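Local structure of hexokinase (Schistosoma mansoni, 1BDG) at residues Lys107-Gly112 against Gly163-Asp167; Phe266-Met270 against Glu293-Ile298; Gln149-Ala155 against Cys191-Val195; Thr100-Pro104 against Tyr118-Thr122. The protein catalyses the transfer of a phosphate group from ATP to the 6-position of glucose and other hexoses, the reaction that opens glycolysis. All coordinates share one frame; numbering follows the deposited sequence.

Interaction 1: Lys107-Gly112 against Gly163-Asp167; sequences KMSGSG and GFSAD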
# COMPACT_ATOMS: atom_id res chain seq x y z
N LYS A 107 -19.86 6.71 2.41
CA LYS A 107 -19.71 6.06 1.12
C LYS A 107 -18.89 4.76 1.14
O LYS A 107 -19.24 3.79 0.46
CB LYS A 107 -19.07 7.04 0.13
CG LYS A 107 -20.00 7.53 -0.98
CD LYS A 107 -21.37 7.87 -0.44
CE LYS A 107 -22.33 8.22 -1.58
NZ LYS A 107 -23.73 8.39 -1.09
N MET A 108 -17.85 4.71 1.98
CA MET A 108 -16.96 3.55 2.06
C MET A 108 -17.38 2.38 2.90
O MET A 108 -16.68 1.36 2.94
CB MET A 108 -15.58 4.01 2.50
CG MET A 108 -14.85 4.80 1.44
SD MET A 108 -13.90 6.03 2.25
CE MET A 108 -12.81 5.02 3.31
N SER A 109 -18.51 2.52 3.58
CA SER A 109 -19.05 1.46 4.43
C SER A 109 -20.52 1.16 4.15
O SER A 109 -21.06 0.20 4.69
CB SER A 109 -18.86 1.83 5.89
OG SER A 109 -18.31 3.14 6.00
N GLY A 110 -21.17 1.97 3.32
CA GLY A 110 -22.57 1.73 2.99
C GLY A 110 -22.71 0.68 1.90
O GLY A 110 -21.91 -0.26 1.81
N SER A 111 -23.72 0.82 1.04
CA SER A 111 -23.91 -0.15 -0.03
C SER A 111 -22.90 0.04 -1.18
O SER A 111 -22.34 1.13 -1.34
CB SER A 111 -25.36 -0.15 -0.55
OG SER A 111 -25.67 1.05 -1.24
N GLY A 112 -22.69 -1.01 -1.96
CA GLY A 112 -21.75 -0.97 -3.06
C GLY A 112 -22.21 -0.05 -4.14
O GLY A 112 -21.43 0.75 -4.67
N GLY A 163 -9.57 0.79 4.88
CA GLY A 163 -10.70 1.39 5.56
C GLY A 163 -12.06 1.19 4.90
O GLY A 163 -13.00 1.94 5.20
N PHE A 164 -12.18 0.22 4.00
CA PHE A 164 -13.43 -0.03 3.31
C PHE A 164 -14.21 -1.23 3.87
O PHE A 164 -13.63 -2.19 4.38
CB PHE A 164 -13.19 -0.26 1.83
CG PHE A 164 -12.84 0.98 1.06
CD1 PHE A 164 -11.71 1.73 1.38
CD2 PHE A 164 -13.59 1.34 -0.05
CE1 PHE A 164 -11.34 2.84 0.60
CE2 PHE A 164 -13.22 2.44 -0.83
CZ PHE A 164 -12.10 3.18 -0.50
N SER A 165 -15.54 -1.14 3.78
CA SER A 165 -16.46 -2.19 4.23
C SER A 165 -17.83 -1.97 3.63
O SER A 165 -18.83 -2.08 4.32
CB SER A 165 -16.57 -2.24 5.76
OG SER A 165 -16.96 -1.00 6.30
N ALA A 166 -17.86 -1.59 2.35
CA ALA A 166 -19.13 -1.37 1.66
C ALA A 166 -19.75 -2.73 1.41
O ALA A 166 -19.06 -3.68 1.04
CB ALA A 166 -18.88 -0.65 0.35
N ASP A 167 -21.05 -2.86 1.67
CA ASP A 167 -21.70 -4.14 1.44
C ASP A 167 -22.11 -4.23 -0.02
O ASP A 167 -22.21 -3.23 -0.71
CB ASP A 167 -22.90 -4.31 2.37
CG ASP A 167 -24.10 -3.53 1.91
OD1 ASP A 167 -24.01 -2.28 1.88
OD2 ASP A 167 -25.14 -4.15 1.57
O HOH W 1 -20.03 -1.17 6.69
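Met108 lies across one face of the Phe164 ring, and this is the tightly packed end of the contact. Its CG sits 3.8 Å from the centroid of the Phe164 ring and 17° off the normal, a CH-pi contact displaced toward the rim. Swinging CG beside the backbone N (chi1 -71°) brings it over the ring. SD follows higher above the same face, in a looser Met-aromatic contact, while the bent chain carries CE to 3.6 Å from Gly163 O. A flexible thioether suits this place because it can follow both ring and backbone. Beyond the two loops, Trp160 stacks on Phe164, and Phe145 of the glucose pocket meets it edge-to-face.

The backbones are joined by two hydrogen bonds. Ser165 N gives a nearly straight bond of 2.9 Å to Met108 O, and Asp167 N donates to Gly110 O in a more bent one (145°). Between them the methyl of Ala166 lies against the 107-112 loop, with CB 3.4 Å from Gly110 O. Buried Gly112, lacking a side chain, probably lets helix 112-129 start close to the Asp167 backbone.

The outer side is polar and looser. Ser109 and Ser165 share a water, which donates to Ser109 O at 2.6 Å and lies 3.1 Å from Ser165 OG. Farther along, Ser111 occupies the N-cap of the helix, its OG making a weak bond to Glu114 N.

The chemistry implies that main-chain bonds set the spacing of the two loops, while the methionine chain covers one face of Phe164, in the loop that directly follows the glucose-binding pair Thr161 and Lys162.

Interaction 2: Phe266-Met270 against Glu293-Ile298; sequences FDKSM and ELVRHI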
# COMPACT_ATOMS: atom_id res chain seq x y z
N PHE A 266 1.46 -4.96 20.82
CA PHE A 266 0.97 -3.70 20.28
C PHE A 266 0.39 -3.99 18.90
O PHE A 266 -0.59 -3.39 18.47
CB PHE A 266 2.13 -2.73 20.22
CG PHE A 266 2.85 -2.58 21.53
CD1 PHE A 266 2.21 -2.01 22.63
CD2 PHE A 266 4.14 -3.06 21.69
CE1 PHE A 266 2.85 -1.90 23.86
CE2 PHE A 266 4.79 -2.95 22.92
CZ PHE A 266 4.13 -2.37 24.01
N ASP A 267 1.01 -4.94 18.21
CA ASP A 267 0.58 -5.36 16.89
C ASP A 267 -0.75 -6.12 17.02
O ASP A 267 -1.64 -6.01 16.16
CB ASP A 267 1.65 -6.28 16.25
CG ASP A 267 2.87 -5.52 15.74
OD1 ASP A 267 2.70 -4.48 15.06
OD2 ASP A 267 4.00 -5.98 15.98
N LYS A 268 -0.89 -6.86 18.11
CA LYS A 268 -2.09 -7.65 18.38
C LYS A 268 -3.27 -6.83 18.84
O LYS A 268 -4.38 -7.05 18.37
CB LYS A 268 -1.80 -8.77 19.38
CG LYS A 268 -0.78 -9.75 18.88
CD LYS A 268 -0.47 -10.85 19.86
CE LYS A 268 0.71 -11.63 19.32
NZ LYS A 268 0.93 -12.97 19.90
N SER A 269 -3.06 -5.88 19.75
CA SER A 269 -4.17 -5.06 20.21
C SER A 269 -4.54 -3.98 19.20
O SER A 269 -5.63 -3.40 19.29
CB SER A 269 -3.87 -4.44 21.57
OG SER A 269 -2.76 -3.58 21.50
N MET A 270 -3.63 -3.70 18.27
CA MET A 270 -3.87 -2.73 17.19
C MET A 270 -4.73 -3.50 16.19
O MET A 270 -5.78 -3.03 15.75
CB MET A 270 -2.52 -2.35 16.55
CG MET A 270 -2.50 -1.18 15.55
SD MET A 270 -3.03 -1.56 13.88
CE MET A 270 -1.85 -2.68 13.42
N GLU A 293 -1.02 4.20 14.49
CA GLU A 293 -1.82 3.53 15.49
C GLU A 293 -0.92 2.71 16.39
O GLU A 293 -1.21 2.53 17.58
CB GLU A 293 -2.89 2.67 14.79
CG GLU A 293 -4.09 2.23 15.65
CD GLU A 293 -4.88 3.37 16.33
OE1 GLU A 293 -4.52 4.57 16.21
OE2 GLU A 293 -5.87 3.05 17.03
N LEU A 294 0.22 2.26 15.87
CA LEU A 294 1.14 1.47 16.69
C LEU A 294 1.72 2.28 17.83
O LEU A 294 1.79 1.80 18.96
CB LEU A 294 2.26 0.84 15.84
CG LEU A 294 2.03 -0.61 15.39
CD1 LEU A 294 3.13 -1.07 14.47
CD2 LEU A 294 1.92 -1.51 16.59
N VAL A 295 2.14 3.51 17.54
CA VAL A 295 2.71 4.40 18.55
C VAL A 295 1.64 4.81 19.55
O VAL A 295 1.94 5.03 20.70
CB VAL A 295 3.33 5.66 17.96
CG1 VAL A 295 4.02 6.45 19.05
CG2 VAL A 295 4.30 5.30 16.85
N ARG A 296 0.40 4.93 19.09
CA ARG A 296 -0.68 5.28 20.00
C ARG A 296 -0.88 4.13 20.98
O ARG A 296 -1.04 4.36 22.17
CB ARG A 296 -2.01 5.52 19.27
CG ARG A 296 -2.99 6.32 20.13
CD ARG A 296 -4.32 6.52 19.48
NE ARG A 296 -4.97 5.24 19.23
CZ ARG A 296 -5.73 4.61 20.11
NH1 ARG A 296 -5.95 5.15 21.31
NH2 ARG A 296 -6.22 3.40 19.82
N HIS A 297 -0.91 2.90 20.46
CA HIS A 297 -1.08 1.73 21.31
C HIS A 297 0.04 1.62 22.32
O HIS A 297 -0.21 1.35 23.47
CB HIS A 297 -1.19 0.46 20.47
CG HIS A 297 -2.58 0.18 20.02
ND1 HIS A 297 -3.16 0.84 18.96
CD2 HIS A 297 -3.54 -0.61 20.53
CE1 HIS A 297 -4.42 0.47 18.84
NE2 HIS A 297 -4.68 -0.42 19.79
N ILE A 298 1.27 1.84 21.90
CA ILE A 298 2.39 1.77 22.81
C ILE A 298 2.17 2.82 23.89
O ILE A 298 2.22 2.51 25.08
CB ILE A 298 3.72 2.03 22.07
CG1 ILE A 298 3.96 0.94 21.01
CG2 ILE A 298 4.88 2.08 23.07
CD1 ILE A 298 4.75 1.40 19.81
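Phe266 meets Ile298 at about a right angle, its ring receiving the aliphatic chain on one face. Ile298 CG1 lies 3.9 Å from the centroid of the Phe266 ring, 18° off the normal and shifted toward the rim. Two bulky apolar residues fit this buried corner, which Leu16 of helix 5-16 closes by touching both.

His297 carries the other end. Met270 CA lies over one face of its imidazole, 3.7 Å from the centroid of the His297 ring. The ring is steadied by its own helix: His297 ND1 donates to Glu293 O at 2.9 Å, with the oxygen almost in the ring plane. That carbonyl also takes the helical bond from His297 N, on the opposite face of its plane. A flat ring able to hold such a bond while offering a face to a neighbour suits the position.

Between the two, Leu294 extends to the backbone of the other helix, CD2 lying near Phe266 O and Asp267 OD1 and touching Phe266 CB at 3.8 Å; Asp267 OD2 makes a salt bridge with Arg373. Arg296 grips Glu293 side-on through NE and NH2, one to each oxygen, from above the carboxylate plane, while Glu293 CG packs against Met270 CG at 3.8 Å.

Segments 266-270 and 293-298 cross at 107°, their axes approaching to 9.2 Å, a steeply crossed packing of helices 265-272 and 288-304 in the hexokinase large subdomain.

Interaction 3: Gln149-Ala155 against Cys191-Val195; sequences QKGLTHA and CVAVV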
# COMPACT_ATOMS: atom_id res chain seq x y z
N GLN A 149 -8.56 -11.86 -11.21
CA GLN A 149 -8.67 -11.40 -12.59
C GLN A 149 -9.02 -12.52 -13.53
O GLN A 149 -8.36 -13.57 -13.52
CB GLN A 149 -7.34 -10.79 -13.06
CG GLN A 149 -6.94 -9.49 -12.36
CD GLN A 149 -7.85 -8.32 -12.70
OE1 GLN A 149 -8.23 -7.56 -11.82
NE2 GLN A 149 -8.21 -8.19 -13.97
N LYS A 150 -10.08 -12.32 -14.31
CA LYS A 150 -10.49 -13.28 -15.33
C LYS A 150 -10.30 -12.39 -16.55
O LYS A 150 -11.26 -11.84 -17.09
CB LYS A 150 -11.96 -13.66 -15.19
CG LYS A 150 -12.22 -15.17 -15.13
CD LYS A 150 -13.32 -15.61 -16.10
CE LYS A 150 -14.69 -15.04 -15.74
NZ LYS A 150 -15.76 -15.53 -16.67
N GLY A 151 -9.06 -12.21 -16.96
CA GLY A 151 -8.78 -11.32 -18.06
C GLY A 151 -8.78 -9.94 -17.42
O GLY A 151 -9.16 -9.82 -16.25
N LEU A 152 -8.35 -8.92 -18.16
CA LEU A 152 -8.31 -7.56 -17.64
C LEU A 152 -9.66 -6.90 -17.35
O LEU A 152 -9.79 -6.16 -16.38
CB LEU A 152 -7.50 -6.65 -18.57
CG LEU A 152 -5.98 -6.78 -18.52
CD1 LEU A 152 -5.40 -5.80 -19.51
CD2 LEU A 152 -5.44 -6.48 -17.12
N THR A 153 -10.67 -7.19 -18.16
CA THR A 153 -11.97 -6.57 -17.96
C THR A 153 -12.86 -7.09 -16.85
O THR A 153 -13.66 -6.34 -16.31
CB THR A 153 -12.80 -6.57 -19.25
OG1 THR A 153 -13.27 -7.90 -19.52
CG2 THR A 153 -11.94 -6.08 -20.41
N HIS A 154 -12.75 -8.36 -16.52
CA HIS A 154 -13.58 -8.99 -15.50
C HIS A 154 -12.75 -9.19 -14.24
O HIS A 154 -11.91 -10.09 -14.19
CB HIS A 154 -14.06 -10.36 -16.02
CG HIS A 154 -15.13 -10.99 -15.18
ND1 HIS A 154 -14.96 -11.28 -13.84
CD2 HIS A 154 -16.39 -11.36 -15.49
CE1 HIS A 154 -16.07 -11.80 -13.36
NE2 HIS A 154 -16.96 -11.86 -14.34
N ALA A 155 -13.01 -8.39 -13.20
CA ALA A 155 -12.26 -8.50 -11.95
C ALA A 155 -13.23 -8.73 -10.81
O ALA A 155 -14.25 -8.05 -10.74
CB ALA A 155 -11.46 -7.26 -11.71
N CYS A 191 -15.08 0.59 -22.38
CA CYS A 191 -14.40 -0.52 -21.71
C CYS A 191 -13.95 -0.10 -20.31
O CYS A 191 -14.09 1.07 -19.91
CB CYS A 191 -13.18 -0.95 -22.54
SG CYS A 191 -12.07 -2.28 -21.86
N VAL A 192 -13.47 -1.07 -19.55
CA VAL A 192 -12.98 -0.85 -18.20
C VAL A 192 -12.01 -1.99 -17.99
O VAL A 192 -12.35 -3.16 -18.20
CB VAL A 192 -14.10 -0.91 -17.14
CG1 VAL A 192 -13.52 -0.93 -15.76
CG2 VAL A 192 -15.02 0.29 -17.27
N ALA A 193 -10.76 -1.62 -17.74
CA ALA A 193 -9.72 -2.59 -17.48
C ALA A 193 -9.52 -2.41 -16.00
O ALA A 193 -9.46 -1.28 -15.51
CB ALA A 193 -8.46 -2.20 -18.24
N VAL A 194 -9.54 -3.51 -15.26
CA VAL A 194 -9.34 -3.43 -13.83
C VAL A 194 -7.90 -3.78 -13.61
O VAL A 194 -7.44 -4.87 -13.96
CB VAL A 194 -10.24 -4.39 -13.05
CG1 VAL A 194 -10.10 -4.09 -11.56
CG2 VAL A 194 -11.67 -4.21 -13.49
N VAL A 195 -7.18 -2.84 -13.02
CA VAL A 195 -5.78 -2.99 -12.72
C VAL A 195 -5.60 -2.62 -11.25
O VAL A 195 -6.32 -1.77 -10.71
CB VAL A 195 -4.97 -2.04 -13.62
CG1 VAL A 195 -3.56 -1.84 -13.09
CG2 VAL A 195 -4.93 -2.58 -15.04
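Gln149 and Val194 cross obliquely where a beta-hairpin, strands 147-150 and 154-157, leans on strand 189-195, one of the two outermost strands of the small-subdomain sheet. The chain of Gln149 bends back at chi2 (-68°), which carries its amide over the end of the hairpin; NE2 makes a weak bond of 3.0 Å to Gly151 O, and OE1 lies 4.0 Å from Val194 CG1. The hairpin is closed by a backbone bond from Lys150 N to His154 O.

In the turn, Leu152 supplies the hydrogen bond that joins the hairpin to the strand. Val194 N donates to Leu152 O at 2.9 Å and nearly straight (173°). The other edge of strand 189-195 is bonded to strand 137-143. The branched Leu152 side chain is apolar, as befits its place beside Val195 and Ile443 of helix 435-444. Thr153 follows, its CA 3.4 Å from Val192 O and its methyl CG2 turned to the sulfur of Cys191.

Ala155 ends the walk. A small residue here leaves room for the branched valine: its CB lies against the branch point of Val194, 3.5 Å from both CG1 and CG2.

Interaction 4: Thr100-Pro104 against Tyr118-Thr122; sequences TYCIP and YIAET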
# COMPACT_ATOMS: atom_id res chain seq x y z
N THR A 100 -8.86 15.18 -7.84
CA THR A 100 -8.85 14.31 -6.68
C THR A 100 -10.13 14.66 -5.94
O THR A 100 -10.36 15.83 -5.62
CB THR A 100 -7.63 14.61 -5.81
OG1 THR A 100 -6.44 14.28 -6.53
CG2 THR A 100 -7.68 13.84 -4.53
N TYR A 101 -11.01 13.68 -5.77
CA TYR A 101 -12.28 13.90 -5.09
C TYR A 101 -12.27 13.26 -3.70
O TYR A 101 -11.87 12.10 -3.53
CB TYR A 101 -13.44 13.32 -5.90
CG TYR A 101 -13.87 14.13 -7.11
CD1 TYR A 101 -13.27 13.95 -8.36
CD2 TYR A 101 -14.94 15.03 -7.01
CE1 TYR A 101 -13.72 14.64 -9.48
CE2 TYR A 101 -15.39 15.72 -8.13
CZ TYR A 101 -14.79 15.52 -9.35
OH TYR A 101 -15.26 16.21 -10.45
N CYS A 102 -12.71 14.02 -2.72
CA CYS A 102 -12.77 13.51 -1.36
C CYS A 102 -13.96 12.57 -1.36
O CYS A 102 -14.92 12.80 -2.10
CB CYS A 102 -13.07 14.64 -0.39
SG CYS A 102 -14.71 15.32 -0.73
N ILE A 103 -13.91 11.51 -0.55
CA ILE A 103 -15.01 10.55 -0.47
C ILE A 103 -15.58 10.58 0.94
O ILE A 103 -14.84 10.47 1.91
CB ILE A 103 -14.53 9.12 -0.80
CG1 ILE A 103 -14.06 9.05 -2.25
CG2 ILE A 103 -15.64 8.12 -0.61
CD1 ILE A 103 -13.68 7.64 -2.69
N PRO A 104 -16.91 10.73 1.08
CA PRO A 104 -17.53 10.77 2.41
C PRO A 104 -17.36 9.46 3.19
O PRO A 104 -17.59 8.37 2.67
CB PRO A 104 -19.00 11.06 2.09
CG PRO A 104 -18.95 11.75 0.76
CD PRO A 104 -17.92 10.96 0.03
N TYR A 118 -21.41 6.98 -6.37
CA TYR A 118 -20.61 8.17 -6.09
C TYR A 118 -19.50 8.29 -7.14
O TYR A 118 -19.32 9.36 -7.76
CB TYR A 118 -20.02 8.11 -4.67
CG TYR A 118 -19.23 9.35 -4.32
CD1 TYR A 118 -19.86 10.48 -3.80
CD2 TYR A 118 -17.87 9.41 -4.59
CE1 TYR A 118 -19.14 11.66 -3.58
CE2 TYR A 118 -17.15 10.57 -4.38
CZ TYR A 118 -17.79 11.68 -3.88
OH TYR A 118 -17.06 12.82 -3.73
N ILE A 119 -18.78 7.19 -7.39
CA ILE A 119 -17.69 7.19 -8.37
C ILE A 119 -18.16 7.82 -9.68
O ILE A 119 -17.56 8.79 -10.16
CB ILE A 119 -17.16 5.74 -8.64
CG1 ILE A 119 -16.50 5.17 -7.39
CG2 ILE A 119 -16.19 5.73 -9.79
CD1 ILE A 119 -15.33 5.95 -6.95
N ALA A 120 -19.25 7.29 -10.24
CA ALA A 120 -19.79 7.84 -11.49
C ALA A 120 -20.22 9.31 -11.32
O ALA A 120 -19.83 10.16 -12.12
CB ALA A 120 -20.94 6.99 -11.98
N GLU A 121 -21.00 9.61 -10.26
CA GLU A 121 -21.48 10.97 -9.97
C GLU A 121 -20.31 11.94 -10.19
O GLU A 121 -20.40 12.87 -10.99
CB GLU A 121 -21.95 11.04 -8.50
CG GLU A 121 -22.83 12.25 -8.08
CD GLU A 121 -22.06 13.55 -7.71
OE1 GLU A 121 -21.76 14.34 -8.65
OE2 GLU A 121 -21.79 13.78 -6.49
N THR A 122 -19.19 11.62 -9.54
CA THR A 122 -17.95 12.38 -9.60
C THR A 122 -17.32 12.51 -10.99
O THR A 122 -17.13 13.62 -11.49
CB THR A 122 -16.94 11.77 -8.62
OG1 THR A 122 -17.00 12.47 -7.36
CG2 THR A 122 -15.54 11.82 -9.18
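Tyr118 reaches from its helix to the loop after strand 95-101 and touches three successive residues, Cys102, Ile103 and Pro104. Its ring is extended away from the helix because CG stands anti to the backbone N (chi1 -178°). At the end of the ring, OH gives a weak hydrogen bond of 2.7 Å to Cys102 O. Pro104 covers one face, with CD 4.2 Å from the centroid of the Tyr118 ring and 24° off its normal, while Ile103 CG1 comes in obliquely, 4.0 Å from Tyr118 CE2. Tyrosine suits this place in two ways: its flat ring packs on the pyrrolidine and isoleucine, and its hydroxyl can bond a backbone carbonyl of a loop that has left the sheet.

Ile119, next along, packs on the sheet, at Leu73 and Tyr80.

One turn after Tyr118 comes Thr122, whose N bonds to Tyr118 O. Its branched side chain lies on the Tyr101 ring: CG2 is over the face, 3.4 Å from the centroid of the Tyr101 ring, and OG1 lies 3.3 Å from Tyr101 CD2. A short branched residue suits a position where a flat ring lies against the helix. The two side chains run antiparallel past one another, and the Tyr101 hydroxyl ends at Asp125, to which it hydrogen-bonds.

A helix laid against the end of an outer sheet strand, linked to it by a loop and leading on to strand 137-143, belongs to the ribonuclease H-like fold shared by hexokinases and actin.

How the interactions relate
Interaction 2 is the buried contact of the four and stands apart in the large subdomain, where two helices pack through apolar side chains and a histidine. The other three belong to the small subdomain: interactions 1 and 3 are partly buried and interaction 4 lies at the surface. Interactions 1 and 4 adjoin each other: Lys107 packs on Tyr118 and Met108 on Ile103, so the chain between strand 95-101 and helix 112-129 serves both. Interactions 3 and 4 reach the same sheet at its two outermost strands, 189-195 and 95-101. Loop meets loop mainly by backbone bonds in interaction 1, a single backbone bond joins hairpin to strand in interaction 3, and aromatic side chains dominate interaction 4.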